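Local coordinates for protein D-mandelate dehydrogenase (Rhodotorula graminis, PDB 2W2K) that probably oxidises D-mandelate to phenylglyoxylate, using a bound nicotinamide adenine dinucleotide as hydride acceptor, as a D-isomer specific 2-hydroxyacid dehydrogenase, at residues Asn62-Glu65 against Ser66-Trp69; Asn70-Leu73 against Ile74-Pro78; Thr320-Asn323 against Ile324-Leu328; Leu94-Asp97 against Ala98-Arg102; Thr35-Asp38 against Gly39-Ala43. All coordinates share one frame; numbering follows the deposited sequence.

Contact 1. Residues Asn62-Glu65 against Ser66-Trp69; sequences NGTE and SYPW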
loop_
_atom_site.group_PDB
_atom_site.type_symbol
_atom_site.label_atom_id
_atom_site.label_comp_id
_atom_site.label_asym_id
_atom_site.label_seq_id
_atom_site.Cartn_x
_atom_site.Cartn_y
_atom_site.Cartn_z
ATOM N N ASN B 62 2.289 8.217 26.816
ATOM C CA ASN B 62 1.903 8.744 28.136
ATOM C C ASN B 62 2.965 8.409 29.170
ATOM O O ASN B 62 3.489 7.288 29.177
ATOM C CB ASN B 62 0.574 8.145 28.651
ATOM C CG ASN B 62 -0.679 8.595 27.864
ATOM O OD1 ASN B 62 -0.617 9.316 26.862
ATOM N ND2 ASN B 62 -1.835 8.092 28.313
ATOM N N GLY B 63 3.242 9.362 30.064
ATOM C CA GLY B 63 4.135 9.121 31.203
ATOM C C GLY B 63 5.634 9.162 30.915
ATOM O O GLY B 63 6.430 8.695 31.734
ATOM N N THR B 64 6.027 9.729 29.762
ATOM C CA THR B 64 7.428 9.674 29.317
ATOM C C THR B 64 8.380 10.519 30.192
ATOM O O THR B 64 9.593 10.279 30.199
ATOM C CB THR B 64 7.619 10.074 27.805
ATOM O OG1 THR B 64 7.209 11.426 27.613
ATOM C CG2 THR B 64 6.807 9.160 26.852
ATOM N N GLU B 65 7.826 11.510 30.896
ATOM C CA GLU B 65 8.573 12.321 31.878
ATOM C C GLU B 65 9.222 11.457 32.974
ATOM O O GLU B 65 10.251 11.833 33.555
ATOM C CB GLU B 65 7.665 13.379 32.530
ATOM C CG GLU B 65 7.039 14.424 31.572
ATOM C CD GLU B 65 5.684 14.028 31.010
ATOM O OE1 GLU B 65 5.315 12.837 31.040
ATOM O OE2 GLU B 65 5.004 14.933 30.483
ATOM N N SER B 66 8.614 10.308 33.270
ATOM C CA SER B 66 9.182 9.367 34.260
ATOM C C SER B 66 10.450 8.587 33.849
ATOM O O SER B 66 11.139 8.067 34.730
ATOM C CB SER B 66 8.104 8.393 34.794
ATOM O OG SER B 66 7.668 7.469 33.807
ATOM N N TYR B 67 10.750 8.503 32.548
ATOM C CA TYR B 67 11.807 7.610 32.045
ATOM C C TYR B 67 13.229 8.098 32.462
ATOM O O TYR B 67 13.450 9.306 32.600
ATOM C CB TYR B 67 11.776 7.481 30.513
ATOM C CG TYR B 67 10.547 6.893 29.816
ATOM C CD1 TYR B 67 9.500 6.269 30.517
ATOM C CD2 TYR B 67 10.447 6.967 28.419
ATOM C CE1 TYR B 67 8.365 5.738 29.818
ATOM C CE2 TYR B 67 9.350 6.449 27.731
ATOM C CZ TYR B 67 8.311 5.840 28.434
ATOM O OH TYR B 67 7.242 5.348 27.717
ATOM N N PRO B 68 14.180 7.162 32.656
ATOM C CA PRO B 68 14.027 5.702 32.605
ATOM C C PRO B 68 13.499 5.136 33.926
ATOM O O PRO B 68 13.689 5.758 34.995
ATOM C CB PRO B 68 15.467 5.211 32.377
ATOM C CG PRO B 68 16.317 6.236 33.115
ATOM C CD PRO B 68 15.586 7.555 32.924
ATOM N N TRP B 69 12.838 3.982 33.837
ATOM C CA TRP B 69 12.540 3.140 35.007
ATOM C C TRP B 69 13.791 2.285 35.290
ATOM O O TRP B 69 13.834 1.073 35.025
ATOM C CB TRP B 69 11.226 2.320 34.792
ATOM C CG TRP B 69 9.972 3.182 35.008
ATOM C CD1 TRP B 69 9.563 4.262 34.238
ATOM C CD2 TRP B 69 8.990 3.059 36.064
ATOM N NE1 TRP B 69 8.401 4.799 34.754
ATOM C CE2 TRP B 69 8.033 4.089 35.870
ATOM C CE3 TRP B 69 8.842 2.199 37.164
ATOM C CZ2 TRP B 69 6.934 4.275 36.738
ATOM C CZ3 TRP B 69 7.724 2.379 38.023
ATOM C CH2 TRP B 69 6.801 3.413 37.800
HETATM O O HOH W 1 12.360 11.536 31.072
#

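Contact 2. Residues Asn70-Leu73 against Ile74-Pro78; sequences NADL and ISHLP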
loop_
_atom_site.group_PDB
_atom_site.type_symbol
_atom_site.label_atom_id
_atom_site.label_comp_id
_atom_site.label_asym_id
_atom_site.label_seq_id
_atom_site.Cartn_x
_atom_site.Cartn_y
_atom_site.Cartn_z
ATOM N N ASN B 70 14.829 2.955 35.802
ATOM C CA ASN B 70 16.094 2.296 36.151
ATOM C C ASN B 70 16.083 1.680 37.559
ATOM O O ASN B 70 15.102 1.832 38.310
ATOM C CB ASN B 70 17.318 3.251 35.951
ATOM C CG ASN B 70 17.246 4.545 36.783
ATOM O OD1 ASN B 70 16.387 4.722 37.650
ATOM N ND2 ASN B 70 18.182 5.457 36.522
ATOM N N ALA B 71 17.169 0.992 37.914
ATOM C CA ALA B 71 17.331 0.414 39.263
ATOM C C ALA B 71 17.129 1.425 40.417
ATOM O O ALA B 71 16.495 1.078 41.439
ATOM C CB ALA B 71 18.700 -0.272 39.388
ATOM N N ASP B 72 17.681 2.642 40.280
ATOM C CA ASP B 72 17.553 3.673 41.341
ATOM C C ASP B 72 16.095 4.112 41.577
ATOM O O ASP B 72 15.667 4.217 42.721
ATOM C CB ASP B 72 18.442 4.909 41.096
ATOM C CG ASP B 72 18.522 5.838 42.336
ATOM O OD1 ASP B 72 18.968 5.387 43.419
ATOM O OD2 ASP B 72 18.136 7.016 42.242
ATOM N N LEU B 73 15.364 4.393 40.491
ATOM C CA LEU B 73 13.920 4.714 40.578
ATOM C C LEU B 73 13.127 3.563 41.242
ATOM O O LEU B 73 12.336 3.786 42.189
ATOM C CB LEU B 73 13.376 5.049 39.168
ATOM C CG LEU B 73 11.901 5.497 39.018
ATOM C CD1 LEU B 73 11.690 6.337 37.793
ATOM C CD2 LEU B 73 10.951 4.272 38.990
ATOM N N ILE B 74 13.336 2.351 40.736
ATOM C CA ILE B 74 12.632 1.137 41.202
ATOM C C ILE B 74 12.861 0.837 42.704
ATOM O O ILE B 74 11.950 0.339 43.403
ATOM C CB ILE B 74 12.994 -0.083 40.278
ATOM C CG1 ILE B 74 12.341 0.097 38.885
ATOM C CG2 ILE B 74 12.607 -1.429 40.887
ATOM C CD1 ILE B 74 12.864 -0.864 37.787
ATOM N N SER B 75 14.060 1.162 43.194
ATOM C CA SER B 75 14.423 0.954 44.603
ATOM C C SER B 75 13.530 1.736 45.588
ATOM O O SER B 75 13.490 1.414 46.786
ATOM C CB SER B 75 15.917 1.271 44.859
ATOM O OG SER B 75 16.154 2.675 45.001
ATOM N N HIS B 76 12.820 2.753 45.099
ATOM C CA HIS B 76 11.963 3.572 45.978
ATOM C C HIS B 76 10.462 3.264 45.855
ATOM O O HIS B 76 9.665 3.970 46.445
ATOM C CB HIS B 76 12.209 5.068 45.739
ATOM C CG HIS B 76 13.632 5.480 45.999
ATOM N ND1 HIS B 76 14.228 5.345 47.234
ATOM C CD2 HIS B 76 14.582 5.983 45.175
ATOM C CE1 HIS B 76 15.482 5.761 47.165
ATOM N NE2 HIS B 76 15.722 6.151 45.926
ATOM N N LEU B 77 10.083 2.254 45.071
ATOM C CA LEU B 77 8.659 1.882 44.969
ATOM C C LEU B 77 8.168 1.209 46.273
ATOM O O LEU B 77 8.940 0.500 46.933
ATOM C CB LEU B 77 8.432 0.988 43.740
ATOM C CG LEU B 77 8.673 1.588 42.350
ATOM C CD1 LEU B 77 8.976 0.482 41.309
ATOM C CD2 LEU B 77 7.475 2.466 41.892
ATOM N N PRO B 78 6.894 1.433 46.668
ATOM C CA PRO B 78 6.424 0.797 47.921
ATOM C C PRO B 78 6.365 -0.749 47.829
ATOM O O PRO B 78 6.051 -1.306 46.771
ATOM C CB PRO B 78 5.015 1.394 48.113
ATOM C CG PRO B 78 4.560 1.775 46.717
ATOM C CD PRO B 78 5.835 2.233 46.015
HETATM O O HOH W 2 17.498 8.602 44.406
#

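Contact 3. Residues Thr320-Asn323 against Ile324-Leu328; sequences TMTN and IDRFL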
loop_
_atom_site.group_PDB
_atom_site.type_symbol
_atom_site.label_atom_id
_atom_site.label_comp_id
_atom_site.label_asym_id
_atom_site.label_seq_id
_atom_site.Cartn_x
_atom_site.Cartn_y
_atom_site.Cartn_z
ATOM N N THR B 320 -4.714 -3.346 29.348
ATOM C CA THR B 320 -4.167 -2.783 30.616
ATOM C C THR B 320 -5.173 -2.877 31.777
ATOM O O THR B 320 -4.820 -3.352 32.872
ATOM C CB THR B 320 -3.624 -1.334 30.463
ATOM O OG1 THR B 320 -4.641 -0.467 29.913
ATOM C CG2 THR B 320 -2.331 -1.311 29.561
ATOM N N MET B 321 -6.416 -2.431 31.541
ATOM C CA MET B 321 -7.463 -2.446 32.589
ATOM C C MET B 321 -7.840 -3.876 33.004
ATOM O O MET B 321 -7.912 -4.180 34.205
ATOM C CB MET B 321 -8.714 -1.669 32.140
ATOM C CG MET B 321 -8.522 -0.139 32.000
ATOM S SD MET B 321 -10.094 0.747 31.712
ATOM C CE MET B 321 -9.883 1.366 30.047
ATOM N N THR B 322 -8.068 -4.755 32.011
ATOM C CA THR B 322 -8.434 -6.160 32.254
ATOM C C THR B 322 -7.347 -6.964 32.973
ATOM O O THR B 322 -7.649 -7.755 33.877
ATOM C CB THR B 322 -8.890 -6.884 30.914
ATOM O OG1 THR B 322 -9.994 -6.164 30.327
ATOM C CG2 THR B 322 -9.304 -8.333 31.170
ATOM N N ASN B 323 -6.085 -6.764 32.580
ATOM C CA ASN B 323 -4.953 -7.397 33.269
ATOM C C ASN B 323 -4.949 -7.124 34.788
ATOM O O ASN B 323 -4.834 -8.062 35.619
ATOM C CB ASN B 323 -3.623 -6.966 32.635
ATOM C CG ASN B 323 -3.188 -7.859 31.441
ATOM O OD1 ASN B 323 -2.696 -7.354 30.406
ATOM N ND2 ASN B 323 -3.345 -9.155 31.587
ATOM N N ILE B 324 -5.084 -5.854 35.159
ATOM C CA ILE B 324 -5.044 -5.457 36.590
ATOM C C ILE B 324 -6.281 -5.980 37.379
ATOM O O ILE B 324 -6.159 -6.463 38.531
ATOM C CB ILE B 324 -4.819 -3.917 36.729
ATOM C CG1 ILE B 324 -3.401 -3.528 36.237
ATOM C CG2 ILE B 324 -5.019 -3.443 38.178
ATOM C CD1 ILE B 324 -3.220 -2.014 36.006
ATOM N N ASP B 325 -7.453 -5.930 36.746
ATOM C CA ASP B 325 -8.708 -6.458 37.346
ATOM C C ASP B 325 -8.594 -7.964 37.632
ATOM O O ASP B 325 -8.834 -8.410 38.770
ATOM C CB ASP B 325 -9.900 -6.162 36.408
ATOM C CG ASP B 325 -11.279 -6.380 37.068
ATOM O OD1 ASP B 325 -11.422 -7.122 38.066
ATOM O OD2 ASP B 325 -12.251 -5.793 36.562
ATOM N N ARG B 326 -8.234 -8.735 36.601
ATOM C CA ARG B 326 -7.950 -10.182 36.747
ATOM C C ARG B 326 -6.980 -10.486 37.912
ATOM O O ARG B 326 -7.295 -11.293 38.781
ATOM C CB ARG B 326 -7.390 -10.790 35.456
ATOM C CG ARG B 326 -8.422 -10.928 34.335
ATOM C CD ARG B 326 -7.780 -11.355 32.989
ATOM N NE ARG B 326 -7.103 -12.657 33.051
ATOM C CZ ARG B 326 -7.646 -13.840 32.736
ATOM N NH1 ARG B 326 -8.908 -13.927 32.326
ATOM N NH2 ARG B 326 -6.907 -14.942 32.831
ATOM N N PHE B 327 -5.813 -9.829 37.909
ATOM C CA PHE B 327 -4.695 -10.152 38.815
ATOM C C PHE B 327 -4.903 -9.698 40.277
ATOM O O PHE B 327 -4.452 -10.380 41.202
ATOM C CB PHE B 327 -3.385 -9.561 38.241
ATOM C CG PHE B 327 -2.124 -10.190 38.794
ATOM C CD1 PHE B 327 -1.681 -11.439 38.340
ATOM C CD2 PHE B 327 -1.365 -9.524 39.764
ATOM C CE1 PHE B 327 -0.510 -12.022 38.838
ATOM C CE2 PHE B 327 -0.177 -10.101 40.269
ATOM C CZ PHE B 327 0.250 -11.348 39.804
ATOM N N LEU B 328 -5.590 -8.577 40.493
ATOM C CA LEU B 328 -5.854 -8.083 41.871
ATOM C C LEU B 328 -7.206 -8.466 42.484
ATOM O O LEU B 328 -7.322 -8.550 43.724
ATOM C CB LEU B 328 -5.700 -6.545 41.956
ATOM C CG LEU B 328 -4.298 -5.940 41.739
ATOM C CD1 LEU B 328 -4.319 -4.433 42.042
ATOM C CD2 LEU B 328 -3.232 -6.665 42.591
#

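Contact 4. Residues Leu94-Asp97 against Ala98-Arg102; sequences LDLD and ALNER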
loop_
_atom_site.group_PDB
_atom_site.type_symbol
_atom_site.label_atom_id
_atom_site.label_comp_id
_atom_site.label_asym_id
_atom_site.label_seq_id
_atom_site.Cartn_x
_atom_site.Cartn_y
_atom_site.Cartn_z
ATOM N N LEU B 94 12.618 0.343 30.475
ATOM C CA LEU B 94 12.368 -0.433 31.711
ATOM C C LEU B 94 13.455 -1.470 32.051
ATOM O O LEU B 94 13.807 -2.300 31.201
ATOM C CB LEU B 94 11.009 -1.146 31.632
ATOM C CG LEU B 94 10.553 -2.044 32.808
ATOM C CD1 LEU B 94 10.206 -1.213 34.021
ATOM C CD2 LEU B 94 9.343 -2.897 32.401
ATOM N N ASP B 95 13.945 -1.432 33.301
ATOM C CA ASP B 95 14.849 -2.460 33.839
ATOM C C ASP B 95 13.971 -3.582 34.413
ATOM O O ASP B 95 13.632 -3.596 35.619
ATOM C CB ASP B 95 15.820 -1.871 34.896
ATOM C CG ASP B 95 16.882 -2.880 35.386
ATOM O OD1 ASP B 95 16.679 -4.110 35.263
ATOM O OD2 ASP B 95 17.923 -2.428 35.952
ATOM N N LEU B 96 13.568 -4.504 33.532
ATOM C CA LEU B 96 12.613 -5.572 33.907
ATOM C C LEU B 96 13.140 -6.542 34.977
ATOM O O LEU B 96 12.379 -6.990 35.859
ATOM C CB LEU B 96 12.130 -6.346 32.659
ATOM C CG LEU B 96 11.072 -7.459 32.839
ATOM C CD1 LEU B 96 9.767 -6.943 33.521
ATOM C CD2 LEU B 96 10.758 -8.104 31.484
ATOM N N ASP B 97 14.431 -6.874 34.924
ATOM C CA ASP B 97 14.986 -7.737 35.985
ATOM C C ASP B 97 14.944 -7.080 37.387
ATOM O O ASP B 97 14.657 -7.758 38.385
ATOM C CB ASP B 97 16.398 -8.243 35.633
ATOM C CG ASP B 97 16.409 -9.216 34.426
ATOM O OD1 ASP B 97 15.354 -9.767 34.029
ATOM O OD2 ASP B 97 17.497 -9.430 33.859
ATOM N N ALA B 98 15.204 -5.780 37.467
ATOM C CA ALA B 98 15.120 -5.066 38.751
ATOM C C ALA B 98 13.683 -5.026 39.314
ATOM O O ALA B 98 13.483 -5.122 40.533
ATOM C CB ALA B 98 15.695 -3.658 38.650
ATOM N N LEU B 99 12.696 -4.853 38.430
ATOM C CA LEU B 99 11.270 -4.874 38.829
ATOM C C LEU B 99 10.845 -6.249 39.371
ATOM O O LEU B 99 10.271 -6.347 40.453
ATOM C CB LEU B 99 10.392 -4.449 37.634
ATOM C CG LEU B 99 8.912 -4.154 37.927
ATOM C CD1 LEU B 99 8.710 -2.947 38.854
ATOM C CD2 LEU B 99 8.122 -3.951 36.626
ATOM N N ASN B 100 11.143 -7.316 38.626
ATOM C CA ASN B 100 10.837 -8.690 39.073
ATOM C C ASN B 100 11.532 -9.096 40.393
ATOM O O ASN B 100 10.955 -9.872 41.180
ATOM C CB ASN B 100 11.181 -9.719 37.975
ATOM C CG ASN B 100 10.229 -9.682 36.761
ATOM O OD1 ASN B 100 9.110 -9.125 36.788
ATOM N ND2 ASN B 100 10.692 -10.286 35.675
ATOM N N GLU B 101 12.747 -8.577 40.633
ATOM C CA GLU B 101 13.484 -8.796 41.902
ATOM C C GLU B 101 12.703 -8.324 43.127
ATOM O O GLU B 101 12.807 -8.935 44.202
ATOM C CB GLU B 101 14.883 -8.139 41.848
ATOM C CG GLU B 101 15.748 -8.226 43.147
ATOM C CD GLU B 101 17.142 -7.587 42.980
ATOM O OE1 GLU B 101 17.222 -6.382 42.663
ATOM O OE2 GLU B 101 18.158 -8.298 43.145
ATOM N N ARG B 102 11.879 -7.275 42.958
ATOM C CA ARG B 102 11.006 -6.751 44.025
ATOM C C ARG B 102 9.664 -7.495 44.142
ATOM O O ARG B 102 8.773 -7.079 44.904
ATOM C CB ARG B 102 10.736 -5.242 43.830
ATOM C CG ARG B 102 11.928 -4.338 44.070
ATOM C CD ARG B 102 11.552 -2.856 44.004
ATOM N NE ARG B 102 10.987 -2.289 45.238
ATOM C CZ ARG B 102 11.681 -1.969 46.334
ATOM N NH1 ARG B 102 13.003 -2.207 46.428
ATOM N NH2 ARG B 102 11.040 -1.444 47.375
#

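Contact 5. Residues Thr35-Asp38 against Gly39-Ala43; sequences TTHD and GFKQA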
loop_
_atom_site.group_PDB
_atom_site.type_symbol
_atom_site.label_atom_id
_atom_site.label_comp_id
_atom_site.label_asym_id
_atom_site.label_seq_id
_atom_site.Cartn_x
_atom_site.Cartn_y
_atom_site.Cartn_z
ATOM N N THR B 35 6.296 15.816 36.636
ATOM C CA THR B 35 7.079 16.992 36.185
ATOM C C THR B 35 8.369 16.551 35.454
ATOM O O THR B 35 8.459 16.654 34.230
ATOM C CB THR B 35 7.425 17.982 37.365
ATOM O OG1 THR B 35 8.152 17.299 38.401
ATOM C CG2 THR B 35 6.162 18.601 37.971
ATOM N N THR B 36 9.361 16.066 36.206
ATOM C CA THR B 36 10.608 15.509 35.626
ATOM C C THR B 36 10.926 14.148 36.254
ATOM O O THR B 36 10.371 13.808 37.300
ATOM C CB THR B 36 11.835 16.463 35.824
ATOM O OG1 THR B 36 12.181 16.540 37.219
ATOM C CG2 THR B 36 11.537 17.866 35.278
ATOM N N HIS B 37 11.805 13.380 35.614
ATOM C CA HIS B 37 12.243 12.084 36.130
ATOM C C HIS B 37 12.842 12.171 37.547
ATOM O O HIS B 37 12.506 11.354 38.442
ATOM C CB HIS B 37 13.245 11.442 35.154
ATOM C CG HIS B 37 14.083 10.351 35.760
ATOM N ND1 HIS B 37 13.686 9.027 35.794
ATOM C CD2 HIS B 37 15.306 10.390 36.349
ATOM C CE1 HIS B 37 14.627 8.303 36.376
ATOM N NE2 HIS B 37 15.614 9.108 36.737
ATOM N N ASP B 38 13.759 13.125 37.751
ATOM C CA ASP B 38 14.409 13.264 39.063
ATOM C C ASP B 38 13.381 13.676 40.135
ATOM O O ASP B 38 13.471 13.237 41.293
ATOM C CB ASP B 38 15.591 14.264 39.019
ATOM C CG ASP B 38 16.921 13.617 38.528
ATOM O OD1 ASP B 38 17.112 12.369 38.565
ATOM O OD2 ASP B 38 17.800 14.389 38.111
ATOM N N GLY B 39 12.427 14.520 39.744
ATOM C CA GLY B 39 11.327 14.942 40.627
ATOM C C GLY B 39 10.394 13.796 41.049
ATOM O O GLY B 39 9.900 13.791 42.189
ATOM N N PHE B 40 10.171 12.834 40.140
ATOM C CA PHE B 40 9.379 11.590 40.413
ATOM C C PHE B 40 10.112 10.667 41.379
ATOM O O PHE B 40 9.501 10.107 42.295
ATOM C CB PHE B 40 9.070 10.851 39.088
ATOM C CG PHE B 40 8.169 9.614 39.223
ATOM C CD1 PHE B 40 6.889 9.691 39.805
ATOM C CD2 PHE B 40 8.589 8.398 38.709
ATOM C CE1 PHE B 40 6.056 8.544 39.890
ATOM C CE2 PHE B 40 7.772 7.232 38.776
ATOM C CZ PHE B 40 6.509 7.310 39.377
ATOM N N LYS B 41 11.427 10.501 41.196
ATOM C CA LYS B 41 12.212 9.696 42.154
ATOM C C LYS B 41 12.107 10.290 43.561
ATOM O O LYS B 41 12.029 9.550 44.553
ATOM C CB LYS B 41 13.697 9.575 41.745
ATOM C CG LYS B 41 13.957 8.731 40.490
ATOM C CD LYS B 41 15.461 8.296 40.391
ATOM C CE LYS B 41 16.424 9.515 40.436
ATOM N NZ LYS B 41 17.889 9.113 40.353
ATOM N N GLN B 42 12.106 11.625 43.649
ATOM C CA GLN B 42 12.085 12.305 44.946
ATOM C C GLN B 42 10.711 12.143 45.614
ATOM O O GLN B 42 10.613 11.989 46.839
ATOM C CB GLN B 42 12.434 13.789 44.784
ATOM C CG GLN B 42 12.442 14.575 46.108
ATOM C CD GLN B 42 12.515 16.097 45.924
ATOM O OE1 GLN B 42 12.881 16.823 46.855
ATOM N NE2 GLN B 42 12.164 16.583 44.729
ATOM N N ALA B 43 9.666 12.169 44.791
ATOM C CA ALA B 43 8.275 11.916 45.230
ATOM C C ALA B 43 8.119 10.526 45.853
ATOM O O ALA B 43 7.535 10.395 46.951
ATOM C CB ALA B 43 7.313 12.112 44.050
#

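Contact 1. Residues Asn62-Glu65 against Ser66-Trp69
Gly-63 O is gripped twice by Ser-66. The hydroxyl OG, lying between its own backbone N and carbonyl carbon (chi1 69°), turns back to donate to Gly-63 O over 2.7 Å, nearly along the C=O axis, while Ser-66 N donates to the same Gly-63 O over 3.1 Å from above the carbonyl plane. One residue on, Tyr-67 N donates to Thr-64 O at 3.2 Å. Ser-66 OG is itself fixed by Trp-69: the indole NE1 donates to OG at 2.9 Å, with the oxygen close to the ring plane, so a short chain of bonds runs from indole to hydroxyl to carbonyl. A water bridges Thr-64 O and Tyr-67 O.

The apolar part is a CH-pi contact. Thr-64 CA stands 3.9 Å from the centroid of the Tyr-67 ring, almost on its normal, and Thr-64 CG2 meets the rim carbon Tyr-67 CE2 at 3.8 Å. The phenol OH is held by Lys-57, and Trp-93 stacks on the ring.

Gly-63 enters the turn with a positive phi (79°), a value that favours glycine. Successive i+3 to i bonds of this kind define a 3-10 turn, here in the loop that leads from strand 54-57 of the five-stranded parallel sheet towards helix 71-74.

Contact 2. Residues Asn70-Leu73 against Ile74-Pro78
Asp-72 and His-76 stand four residues apart, Asp-72 on the helix and His-76 just past it, with their flat ends nearly perpendicular, carboxylate and imidazole planes meeting at 86°. Asp-72 OD1 and His-76 NE2 do not bond directly, being 4.2 Å apart. A water spans the two side chains instead: it donates to Asp-72 OD2 at 2.8 Å and has a weak link to His-76 NE2. Asp-72 OD2 has a further, charged partner in Lys-41.

Ser-75 lies between these residues. With OG held between its own backbone N and carbonyl carbon (chi1 81°), the hydroxyl reaches back to donate to Asp-72 O at 2.8 Å, and the same OG sits 3.6 Å above the plane of the His-76 ring, over its centre. Ring carbon CD2 of His-76 comes to 3.2 Å from Asp-72 O. A leucine in place of His-76 would probably leave the water without its weak second partner and Ser-75 OG without the imidazole face beside it.

Asp-72 belongs to helix 71-74, a short helix in the crossover between parallel strands 54-57 and 83-86; His-76 lies in the turn after it. Asn-70 is the N-cap, its OD1 accepting from Leu-73 N at 3.0 Å, and a type I beta turn from Ile-74 to Leu-77 begins on the helix's last residue.

On the buried side, Ile-74 lays CG1 3.3 Å from Asn-70 O, the carbonyl that also takes the Ile-74 N-H. Leu-73 sends its side chain another way, against His-37 and Phe-40 of helix 37-45.

Contact 3. Residues Thr320-Asn323 against Ile324-Leu328
Thr-322 and Arg-326 meet one turn apart on helix 310-330, the methyl of one against the aliphatic stem of the other. Thr-322 holds CG2 anti to its backbone N and OG1 beside that N (chi1 -57°). The methyl thereby touches Arg-326 CD at 3.8 Å, and the hydroxyl turns back to Arg-318 O in the preceding turn.

Arg-326 starts with CG anti to its carbonyl carbon, which brings CG to 3.3 Å from Thr-322 O. The chain then runs straight until a bend at chi3 (61°), beyond which NE donates to Pro-333 O. Ile-324 has CG1 beside its backbone N, 3.7 Å from Thr-320 O, and its side chain packs on Phe-23, Ile-56 and Ala-85. Asp-325 and Phe-327 both place CG anti to the backbone N and lead away, the carboxylate to a salt bridge with Lys-26, the ring to Val-83.

Beneath the side chains run helical i+4 to i bonds, such as Arg-326 N to Thr-322 O at 3.0 Å; Ile-324 N to Thr-320 O, at 3.4 Å, is weak.

Chemically the helix is two-sided: Met-321, Ile-324 and Phe-327 form the apolar side, against the five-stranded sheet and helix 17-26, and the hydroxyl of Thr-320 is taken up by Phe-316 O. Of the charged pair, Asp-325 meets the opposite charge of Lys-26, whereas Arg-326 NE is satisfied by a neutral carbonyl, Pro-333 O.

Contact 4. Residues Leu94-Asp97 against Ala98-Arg102
The carboxylate of Asp-95 is met over a face by Ala-98: the backbone N of Ala-98 donates to Asp-95 OD1 at 3.1 Å from 58° out of the carboxylate plane. The methyl of the same residue touches this group as well, Ala-98 CB lying 3.6 Å from Asp-95 CG. Further along, the flat amide of Asn-100 crosses the branched end of Leu-96, and Asn-100 CG lies 3.6 Å from Leu-96 O.

Asp-95 is the N-cap of helix 96-101. It reaches Ala-98 because CG stands anti to its backbone N (chi1 -174°), which brings the carboxylate to Ala-98 N. Regular bonds take over behind the cap, from Leu-99 N to Asp-95 O and, nearly straight, from Asn-100 N to Leu-96 O at 3.0 Å. Were an alanine here instead of Asp-95, Ala-98 N is likely to lose its capping acceptor and the first turn to fray.

Leu-94 CD1 and Leu-99 CD2 approach to 4.3 Å, and both side chains pack on Phe-106 of strand 105-107, tying the helix into the crossover from strand 83-86. Asp-95 and Asp-97 both sit near the positive end of the helix dipole, which would tend to favour their charged forms.

Contact 5. Residues Thr35-Asp38 against Gly39-Ala43
Thr-36 turns OG1 to lie between its own backbone N and carbonyl carbon (chi1 68°), which aims the hydroxyl oxygen at Gly-39 N, 3.2 Å away. This makes Thr-36 the N-cap of helix 37-45. Lys-41 places CG anti to its carbonyl carbon and bends at chi3 (-56°), bringing its chain back past His-37 and Asp-38.

His-37 and Lys-41 cross with the lysine CG over one face of the imidazole. Lys-41 CD comes to 3.7 Å from His-37 NE2, an aliphatic contact with the ring, whose other nitrogen donates to Ser-66 O. Past the cap the helix settles into i+4 to i bonds, among them Phe-40 N to Thr-36 O at 3.0 Å. Phe-40 leads inward to Leu-34, Tyr-49 and Leu-73, joining helix 37-45 to helix 71-74 and the loops beside it.

Asp-38 runs alongside Lys-41, pointing the same way. Their salt bridge is long, 3.8 Å from Asp-38 OD1 to Lys-41 NZ, and the closer carboxylate partner of the ammonium is Asp-72. Asp-38 OD1 in fact lies nearer to the last carbon of the lysine chain, 3.5 Å from Lys-41 CE.

Contacts 1, 2, 4 and 5 form one patch of the five-stranded domain. Contact 5 meets contact 1 through His-37 ND1 and Ser-66 O (2.9 Å) and contact 2 through the salt bridge from Lys-41 NZ to Asp-72 OD2 (2.8 Å). Contact 1 runs straight into contact 2 along the chain and bonds to contact 4 by Trp-69 O and Asp-95 N (3.0 Å). Contacts 2 and 4, centres 9 Å apart, share a weak bond from Arg-102 NH2 to Leu-77 O. Contact 3 touches none of them, its nearest atoms lying about 9 Å from those of contact 1. All five lie away from the residues that bind NAD, such as Ile-174 and Asp-194.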